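Local coordinates for epimerase family protein SDR39U1 (Homo sapiens, PDB 4B4O), which is a putative NADP-dependent oxidoreductase of the short-chain dehydrogenase/reductase superfamily, here holding NADPH in its pocket, at residues A[55-60]-A[103-108]; A[80-85]-A[137-142]. The protein carries 3 engineered substitutions. All coordinates share one frame; numbering follows the deposited sequence.

Contact 1 (A[55-60]-A[103-108]). With NDP (NADPH dihydro-nicotinamide-adenine-dinucleotide phosphate), chain I.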
loop_
_atom_site.group_PDB
_atom_site.type_symbol
_atom_site.label_atom_id
_atom_site.label_comp_id
_atom_site.label_asym_id
_atom_site.label_seq_id
_atom_site.Cartn_x
_atom_site.Cartn_y
_atom_site.Cartn_z
ATOM N N ALA A 55 13.546 7.499 6.309
ATOM C CA ALA A 55 12.481 6.864 7.082
ATOM C C ALA A 55 11.262 6.576 6.202
ATOM O O ALA A 55 10.969 7.320 5.261
ATOM C CB ALA A 55 12.105 7.733 8.279
ATOM N N VAL A 56 10.564 5.492 6.525
ATOM C CA VAL A 56 9.333 5.086 5.838
ATOM C C VAL A 56 8.300 4.707 6.890
ATOM O O VAL A 56 8.662 4.101 7.893
ATOM C CB VAL A 56 9.552 3.838 4.965
ATOM C CG1 VAL A 56 8.261 3.467 4.253
ATOM C CG2 VAL A 56 10.664 4.044 3.965
ATOM N N ASN A 57 7.032 5.044 6.674
ATOM C CA ASN A 57 5.967 4.487 7.508
ATOM C C ASN A 57 4.990 3.604 6.729
ATOM O O ASN A 57 4.434 4.015 5.705
ATOM C CB ASN A 57 5.177 5.560 8.247
ATOM C CG ASN A 57 4.396 4.985 9.414
ATOM O OD1 ASN A 57 4.741 3.959 9.960
ATOM N ND2 ASN A 57 3.350 5.647 9.791
ATOM N N LEU A 58 4.791 2.396 7.257
ATOM C CA LEU A 58 3.839 1.425 6.728
ATOM C C LEU A 58 2.807 1.027 7.782
ATOM O O LEU A 58 1.910 0.209 7.512
ATOM C CB LEU A 58 4.581 0.176 6.251
ATOM C CG LEU A 58 5.693 0.375 5.227
ATOM C CD1 LEU A 58 6.399 -0.945 5.009
ATOM C CD2 LEU A 58 5.173 0.938 3.930
ATOM N N ALA A 59 2.906 1.604 8.974
ATOM C CA ALA A 59 2.112 1.150 10.106
ATOM C C ALA A 59 0.617 1.390 9.869
ATOM O O ALA A 59 0.225 2.453 9.432
ATOM C CB ALA A 59 2.569 1.844 11.386
ATOM N N GLY A 60 -0.208 0.395 10.192
ATOM C CA GLY A 60 -1.655 0.544 10.114
ATOM C C GLY A 60 -2.414 -0.718 10.507
ATOM O O GLY A 60 -2.047 -1.820 10.109
ATOM N N TRP A 103 11.899 10.952 3.505
ATOM C CA TRP A 103 10.727 10.547 4.334
ATOM C C TRP A 103 9.580 10.148 3.441
ATOM O O TRP A 103 9.054 10.962 2.693
ATOM C CB TRP A 103 10.325 11.706 5.237
ATOM C CG TRP A 103 8.972 11.690 5.939
ATOM C CD1 TRP A 103 8.074 12.735 6.018
ATOM C CD2 TRP A 103 8.370 10.640 6.776
ATOM N NE1 TRP A 103 6.991 12.410 6.788
ATOM C CE2 TRP A 103 7.100 11.183 7.272
ATOM C CE3 TRP A 103 8.727 9.355 7.138
ATOM C CZ2 TRP A 103 6.243 10.449 8.074
ATOM C CZ3 TRP A 103 7.857 8.628 7.959
ATOM C CH2 TRP A 103 6.638 9.159 8.402
ATOM N N VAL A 104 9.219 8.875 3.487
ATOM C CA VAL A 104 8.299 8.302 2.523
ATOM C C VAL A 104 7.127 7.641 3.214
ATOM O O VAL A 104 7.324 6.838 4.117
ATOM C CB VAL A 104 9.022 7.260 1.679
ATOM C CG1 VAL A 104 8.085 6.728 0.600
ATOM C CG2 VAL A 104 10.303 7.879 1.122
ATOM N N LEU A 105 5.911 7.979 2.784
ATOM C CA LEU A 105 4.683 7.400 3.343
ATOM C C LEU A 105 3.954 6.612 2.293
ATOM O O LEU A 105 3.980 6.965 1.109
ATOM C CB LEU A 105 3.755 8.505 3.843
ATOM C CG LEU A 105 2.494 8.019 4.553
ATOM C CD1 LEU A 105 2.846 7.131 5.742
ATOM C CD2 LEU A 105 1.688 9.216 5.019
ATOM N N VAL A 106 3.343 5.508 2.715
ATOM C CA VAL A 106 2.470 4.739 1.829
ATOM C C VAL A 106 1.051 5.033 2.237
ATOM O O VAL A 106 0.686 4.872 3.403
ATOM C CB VAL A 106 2.716 3.207 1.895
ATOM C CG1 VAL A 106 1.582 2.445 1.229
ATOM C CG2 VAL A 106 4.036 2.824 1.239
ATOM N N THR A 107 0.252 5.502 1.284
ATOM C CA THR A 107 -1.195 5.604 1.493
ATOM C C THR A 107 -1.875 4.840 0.345
ATOM O O THR A 107 -1.335 3.817 -0.110
ATOM C CB THR A 107 -1.639 7.063 1.643
ATOM O OG1 THR A 107 -1.491 7.754 0.396
ATOM C CG2 THR A 107 -0.794 7.767 2.696
ATOM N N GLY A 108 -3.043 5.281 -0.100
ATOM C CA GLY A 108 -3.843 4.464 -1.004
ATOM C C GLY A 108 -4.532 5.192 -2.131
ATOM O O GLY A 108 -4.769 6.387 -2.074
HETATM P PA NDP I . 0.265 -5.156 7.183
HETATM O O1A NDP I . -1.057 -5.270 7.982
HETATM O O2A NDP I . 0.980 -6.425 6.676
HETATM O O5B NDP I . 1.446 -4.431 8.044
HETATM C C5B NDP I . 1.030 -3.443 8.982
HETATM C C4B NDP I . 2.067 -3.367 10.074
HETATM O O4B NDP I . 1.745 -2.231 10.874
HETATM C C3B NDP I . 2.046 -4.612 10.966
HETATM O O3B NDP I . 3.150 -5.526 10.709
HETATM C C2B NDP I . 2.145 -4.057 12.379
HETATM O O2B NDP I . 3.482 -4.047 12.854
HETATM C C1B NDP I . 1.739 -2.621 12.239
HETATM N N9A NDP I . 0.368 -2.535 12.748
HETATM C C8A NDP I . -0.728 -3.337 12.545
HETATM N N7A NDP I . -1.793 -2.851 13.313
HETATM C C5A NDP I . -1.344 -1.759 13.988
HETATM C C6A NDP I . -1.881 -0.774 14.931
HETATM N N6A NDP I . -3.171 -0.806 15.328
HETATM N N1A NDP I . -1.064 0.195 15.393
HETATM C C2A NDP I . 0.242 0.236 14.999
HETATM N N3A NDP I . 0.805 -0.613 14.115
HETATM C C4A NDP I . 0.066 -1.572 13.604
HETATM O O3 NDP I . -0.156 -4.135 6.000
HETATM P PN NDP I . 0.598 -4.049 4.578
HETATM O O1N NDP I . 2.065 -4.394 4.780
HETATM O O2N NDP I . -0.168 -4.840 3.561
HETATM O O5D NDP I . 0.421 -2.456 4.200
HETATM C C5D NDP I . 1.118 -1.540 5.075
HETATM C C4D NDP I . 0.568 -0.132 4.974
HETATM O O4D NDP I . 0.316 0.073 3.589
HETATM C C3D NDP I . -0.782 0.090 5.685
HETATM O O3D NDP I . -0.816 1.411 6.315
HETATM C C2D NDP I . -1.820 -0.067 4.568
HETATM O O2D NDP I . -2.989 0.759 4.617
HETATM C C1D NDP I . -1.053 0.421 3.368
HETATM N N1N NDP I . -1.551 -0.122 2.091
HETATM C C2N NDP I . -1.603 -1.442 1.864
HETATM C C3N NDP I . -2.069 -1.935 0.666
HETATM C C7N NDP I . -2.093 -3.405 0.460
HETATM O O7N NDP I . -1.417 -4.101 1.215
HETATM N N7N NDP I . -2.821 -3.948 -0.512
HETATM C C4N NDP I . -2.482 -1.026 -0.440
HETATM C C5N NDP I . -2.373 0.387 -0.094
HETATM C C6N NDP I . -1.908 0.774 1.149
HETATM P P2B NDP I . 3.790 -4.515 14.413
HETATM O O1X NDP I . 3.386 -3.348 15.289
HETATM O O2X NDP I . 2.945 -5.795 14.689
HETATM O O3X NDP I . 5.320 -4.685 14.248
HETATM O O HOH W 1 1.652 3.603 5.505
#
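With CG anti to the backbone N in both Asn-57 (chi1 -162°) and Trp-103 (chi1 165°), these side chains meet on one face of the sheet, which also carries Ala-55 and Leu-105. The benzo part of the indole reaches across to the neighbouring strand: CE3 of Trp-103 lies 3.9 Å from Ala-55 CB, while CH2 approaches Asn-57 CB obliquely. The strands run parallel, their segment axes 14° apart. Val-104 bonds in both directions, its N giving to Ala-55 O (2.9 Å) in the carbonyl plane and its O accepting from Asn-57 N (3.1 Å) nearly along the C=O axis. Val-56 and Val-104 face the other way, against helix 195-207. Beyond the last bridge, a water donates to Asn-57 O (2.8 Å) and to Val-106 O (2.6 Å), joining the strands as they part. Leu-58 lies aslant to Val-106, its CD2 3.5 Å from CG2 of the valine. Asn-57 OD1 accepts from Ala-59 N (3.1 Å), the donor standing above the carbonyl plane, and ND2 gives to Thr-86 of helix 72-95; both ends of the amide are thus held. This Asx turn leads into Gly-60, whose N makes a weak bond to NDP O4B, while Val-106 CG1 packs on the nicotinamide ribose: parallel strands ending at the dinucleotide, as in a Rossmann fold.

Contact 2 (A[80-85]-A[137-142]). With NDP (NADPH dihydro-nicotinamide-adenine-dinucleotide phosphate), chain I.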
loop_
_atom_site.group_PDB
_atom_site.type_symbol
_atom_site.label_atom_id
_atom_site.label_comp_id
_atom_site.label_asym_id
_atom_site.label_seq_id
_atom_site.Cartn_x
_atom_site.Cartn_y
_atom_site.Cartn_z
ATOM N N GLY A 80 -6.751 6.098 13.734
ATOM C CA GLY A 80 -5.775 6.433 14.763
ATOM C C GLY A 80 -4.424 5.778 14.570
ATOM O O GLY A 80 -3.397 6.409 14.752
ATOM N N SER A 81 -4.417 4.499 14.211
ATOM C CA SER A 81 -3.172 3.779 14.002
ATOM C C SER A 81 -2.300 4.437 12.931
ATOM O O SER A 81 -1.087 4.441 13.041
ATOM C CB SER A 81 -3.446 2.301 13.641
ATOM O OG SER A 81 -4.044 2.164 12.361
ATOM N N ARG A 82 -2.925 4.945 11.882
ATOM C CA ARG A 82 -2.190 5.578 10.803
ATOM C C ARG A 82 -1.757 7.016 11.139
ATOM O O ARG A 82 -0.594 7.374 10.926
ATOM C CB ARG A 82 -2.995 5.518 9.495
ATOM C CG ARG A 82 -3.071 4.114 8.932
ATOM C CD ARG A 82 -4.149 3.891 7.896
ATOM N NE ARG A 82 -4.001 2.554 7.318
ATOM C CZ ARG A 82 -4.535 1.440 7.804
ATOM N NH1 ARG A 82 -5.286 1.443 8.917
ATOM N NH2 ARG A 82 -4.312 0.292 7.178
ATOM N N LEU A 83 -2.660 7.835 11.661
ATOM C CA LEU A 83 -2.308 9.217 11.996
ATOM C C LEU A 83 -1.274 9.300 13.137
ATOM O O LEU A 83 -0.321 10.068 13.068
ATOM C CB LEU A 83 -3.553 10.032 12.373
ATOM C CG LEU A 83 -4.802 10.123 11.491
ATOM C CD1 LEU A 83 -5.803 11.116 12.080
ATOM C CD2 LEU A 83 -4.436 10.508 10.061
ATOM N N GLU A 84 -1.464 8.507 14.190
ATOM C CA GLU A 84 -0.597 8.607 15.368
ATOM C C GLU A 84 0.807 8.161 15.037
ATOM O O GLU A 84 1.744 8.891 15.311
ATOM C CB GLU A 84 -1.153 7.836 16.567
ATOM C CG GLU A 84 -2.409 8.467 17.122
ATOM C CD GLU A 84 -3.112 7.620 18.181
ATOM O OE1 GLU A 84 -2.425 6.850 18.921
ATOM O OE2 GLU A 84 -4.357 7.786 18.334
ATOM N N THR A 85 0.964 6.986 14.442
ATOM C CA THR A 85 2.307 6.513 14.065
ATOM C C THR A 85 2.978 7.471 13.082
ATOM O O THR A 85 4.139 7.825 13.253
ATOM C CB THR A 85 2.314 5.094 13.464
ATOM O OG1 THR A 85 1.543 5.073 12.259
ATOM C CG2 THR A 85 1.794 4.085 14.477
ATOM N N THR A 137 -6.337 11.848 3.056
ATOM C CA THR A 137 -6.027 13.290 3.240
ATOM C C THR A 137 -5.371 13.548 4.596
ATOM O O THR A 137 -4.311 14.146 4.685
ATOM C CB THR A 137 -7.285 14.205 3.071
ATOM O OG1 THR A 137 -7.784 14.097 1.740
ATOM C CG2 THR A 137 -6.969 15.668 3.345
ATOM N N LYS A 138 -6.003 13.064 5.647
ATOM C CA LYS A 138 -5.532 13.287 7.026
ATOM C C LYS A 138 -4.200 12.591 7.275
ATOM O O LYS A 138 -3.323 13.111 7.939
ATOM C CB LYS A 138 -6.570 12.788 8.044
ATOM C CG LYS A 138 -7.822 13.637 8.123
ATOM C CD LYS A 138 -8.983 12.795 8.627
ATOM C CE LYS A 138 -10.119 13.646 9.191
ATOM N NZ LYS A 138 -11.407 12.902 9.102
ATOM N N TRP A 139 -4.085 11.410 6.705
ATOM C CA TRP A 139 -2.887 10.595 6.782
ATOM C C TRP A 139 -1.706 11.303 6.166
ATOM O O TRP A 139 -0.640 11.384 6.762
ATOM C CB TRP A 139 -3.184 9.308 6.030
ATOM C CG TRP A 139 -2.333 8.102 6.288
ATOM C CD1 TRP A 139 -1.197 7.985 7.073
ATOM C CD2 TRP A 139 -2.533 6.785 5.704
ATOM N NE1 TRP A 139 -0.705 6.701 7.015
ATOM C CE2 TRP A 139 -1.468 5.939 6.207
ATOM C CE3 TRP A 139 -3.461 6.249 4.845
ATOM C CZ2 TRP A 139 -1.359 4.623 5.845
ATOM C CZ3 TRP A 139 -3.334 4.909 4.490
ATOM C CH2 TRP A 139 -2.313 4.118 4.986
ATOM N N GLU A 140 -1.890 11.822 4.963
ATOM C CA GLU A 140 -0.846 12.580 4.300
ATOM C C GLU A 140 -0.559 13.861 5.063
ATOM O O GLU A 140 0.597 14.247 5.220
ATOM C CB GLU A 140 -1.222 12.846 2.833
ATOM C CG GLU A 140 -1.247 11.545 2.035
ATOM C CD GLU A 140 -1.634 11.681 0.555
ATOM O OE1 GLU A 140 -1.750 12.812 0.038
ATOM O OE2 GLU A 140 -1.807 10.610 -0.087
ATOM N N ALA A 141 -1.600 14.511 5.570
ATOM C CA ALA A 141 -1.400 15.725 6.371
ATOM C C ALA A 141 -0.507 15.439 7.578
ATOM O O ALA A 141 0.302 16.276 7.982
ATOM C CB ALA A 141 -2.733 16.284 6.836
ATOM N N ALA A 142 -0.696 14.268 8.176
ATOM C CA ALA A 142 0.020 13.884 9.369
ATOM C C ALA A 142 1.518 13.734 9.079
ATOM O O ALA A 142 2.352 13.968 9.952
ATOM C CB ALA A 142 -0.573 12.604 9.924
HETATM P PA NDP I . 0.265 -5.156 7.183
HETATM O O1A NDP I . -1.057 -5.270 7.982
HETATM O O2A NDP I . 0.980 -6.425 6.676
HETATM O O5B NDP I . 1.446 -4.431 8.044
HETATM C C5B NDP I . 1.030 -3.443 8.982
HETATM C C4B NDP I . 2.067 -3.367 10.074
HETATM O O4B NDP I . 1.745 -2.231 10.874
HETATM C C3B NDP I . 2.046 -4.612 10.966
HETATM O O3B NDP I . 3.150 -5.526 10.709
HETATM C C2B NDP I . 2.145 -4.057 12.379
HETATM O O2B NDP I . 3.482 -4.047 12.854
HETATM C C1B NDP I . 1.739 -2.621 12.239
HETATM N N9A NDP I . 0.368 -2.535 12.748
HETATM C C8A NDP I . -0.728 -3.337 12.545
HETATM N N7A NDP I . -1.793 -2.851 13.313
HETATM C C5A NDP I . -1.344 -1.759 13.988
HETATM C C6A NDP I . -1.881 -0.774 14.931
HETATM N N6A NDP I . -3.171 -0.806 15.328
HETATM N N1A NDP I . -1.064 0.195 15.393
HETATM C C2A NDP I . 0.242 0.236 14.999
HETATM N N3A NDP I . 0.805 -0.613 14.115
HETATM C C4A NDP I . 0.066 -1.572 13.604
HETATM O O3 NDP I . -0.156 -4.135 6.000
HETATM P PN NDP I . 0.598 -4.049 4.578
HETATM O O1N NDP I . 2.065 -4.394 4.780
HETATM O O2N NDP I . -0.168 -4.840 3.561
HETATM O O5D NDP I . 0.421 -2.456 4.200
HETATM C C5D NDP I . 1.118 -1.540 5.075
HETATM C C4D NDP I . 0.568 -0.132 4.974
HETATM O O4D NDP I . 0.316 0.073 3.589
HETATM C C3D NDP I . -0.782 0.090 5.685
HETATM O O3D NDP I . -0.816 1.411 6.315
HETATM C C2D NDP I . -1.820 -0.067 4.568
HETATM O O2D NDP I . -2.989 0.759 4.617
HETATM C C1D NDP I . -1.053 0.421 3.368
HETATM N N1N NDP I . -1.551 -0.122 2.091
HETATM C C2N NDP I . -1.603 -1.442 1.864
HETATM C C3N NDP I . -2.069 -1.935 0.666
HETATM C C7N NDP I . -2.093 -3.405 0.460
HETATM O O7N NDP I . -1.417 -4.101 1.215
HETATM N N7N NDP I . -2.821 -3.948 -0.512
HETATM C C4N NDP I . -2.482 -1.026 -0.440
HETATM C C5N NDP I . -2.373 0.387 -0.094
HETATM C C6N NDP I . -1.908 0.774 1.149
HETATM P P2B NDP I . 3.790 -4.515 14.413
HETATM O O1X NDP I . 3.386 -3.348 15.289
HETATM O O2X NDP I . 2.945 -5.795 14.689
HETATM O O3X NDP I . 5.320 -4.685 14.248
#
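The arginine aliphatic chain lies across the indole of Trp-139. CD of Arg-82 sits 3.5 Å from the centroid of the six-membered ring and 12° off its normal, a CH-pi contact over the face, and CB and CG continue along the indole, CG by CZ2 and CE2 and CB by NE1 and CE2. The guanidinium itself is not stacked: its plane stands 90° to the indole, with Trp-139 CH2 at its edge, 3.3 Å from NE. That turn leaves NE and NH2 facing the cofactor, NH2 binding NDP O2D at 2.9 Å and NE reaching the same hydroxyl oxygen in a weak bond of 3.4 Å. The indole rim completes the approach, with CZ2 of Trp-139 3.3 Å from NDP O3D. A smaller residue such as alanine at Trp-139 would remove the surface beneath the arginine chain and would probably loosen the aim of the guanidinium at the ribose. Further out, NH1 of Arg-82 is held by the carbonyls of Glu-61 and Val-78, which fixes the far side of the group. An extended chain from CG to NE gives Arg-82 its reach, while Trp-139, CG anti to its backbone N, presents its ring. Leu-83 closes the outer side of the interface: CD2 touches Lys-138 CB at 3.7 Å and also nears Ala-142 CB. The helix axes run 8.7 Å apart at 18°, a close, near-parallel pair covering one face of a Rossmann-type sheet and shaping the nicotinamide-ribose site.

Overall arrangement
Of the parts joined here, strand 54-57 and its cofactor-binding turn come first along the chain, then helix 72-95, strand 102-108 and helix 131-143. Contact 1 closes the loop that contains helix 72-95, a beta-alpha-beta unit; contact 2 closes the next, from that helix through strand 102-108 to helix 131-143. Their segments alternate, so the two closures cross rather than nest. The centres lie about 10 Å apart, with the helix pair laid over the strand pair. Two probable hydrogen bonds join the layers, Asn-57 ND2 to Thr-85 OG1 (3.1 Å) and Thr-107 OG1 to Glu-140 OE2 (2.9 Å). Both contacts touch the same NADPH, tying sheet and helices to one site.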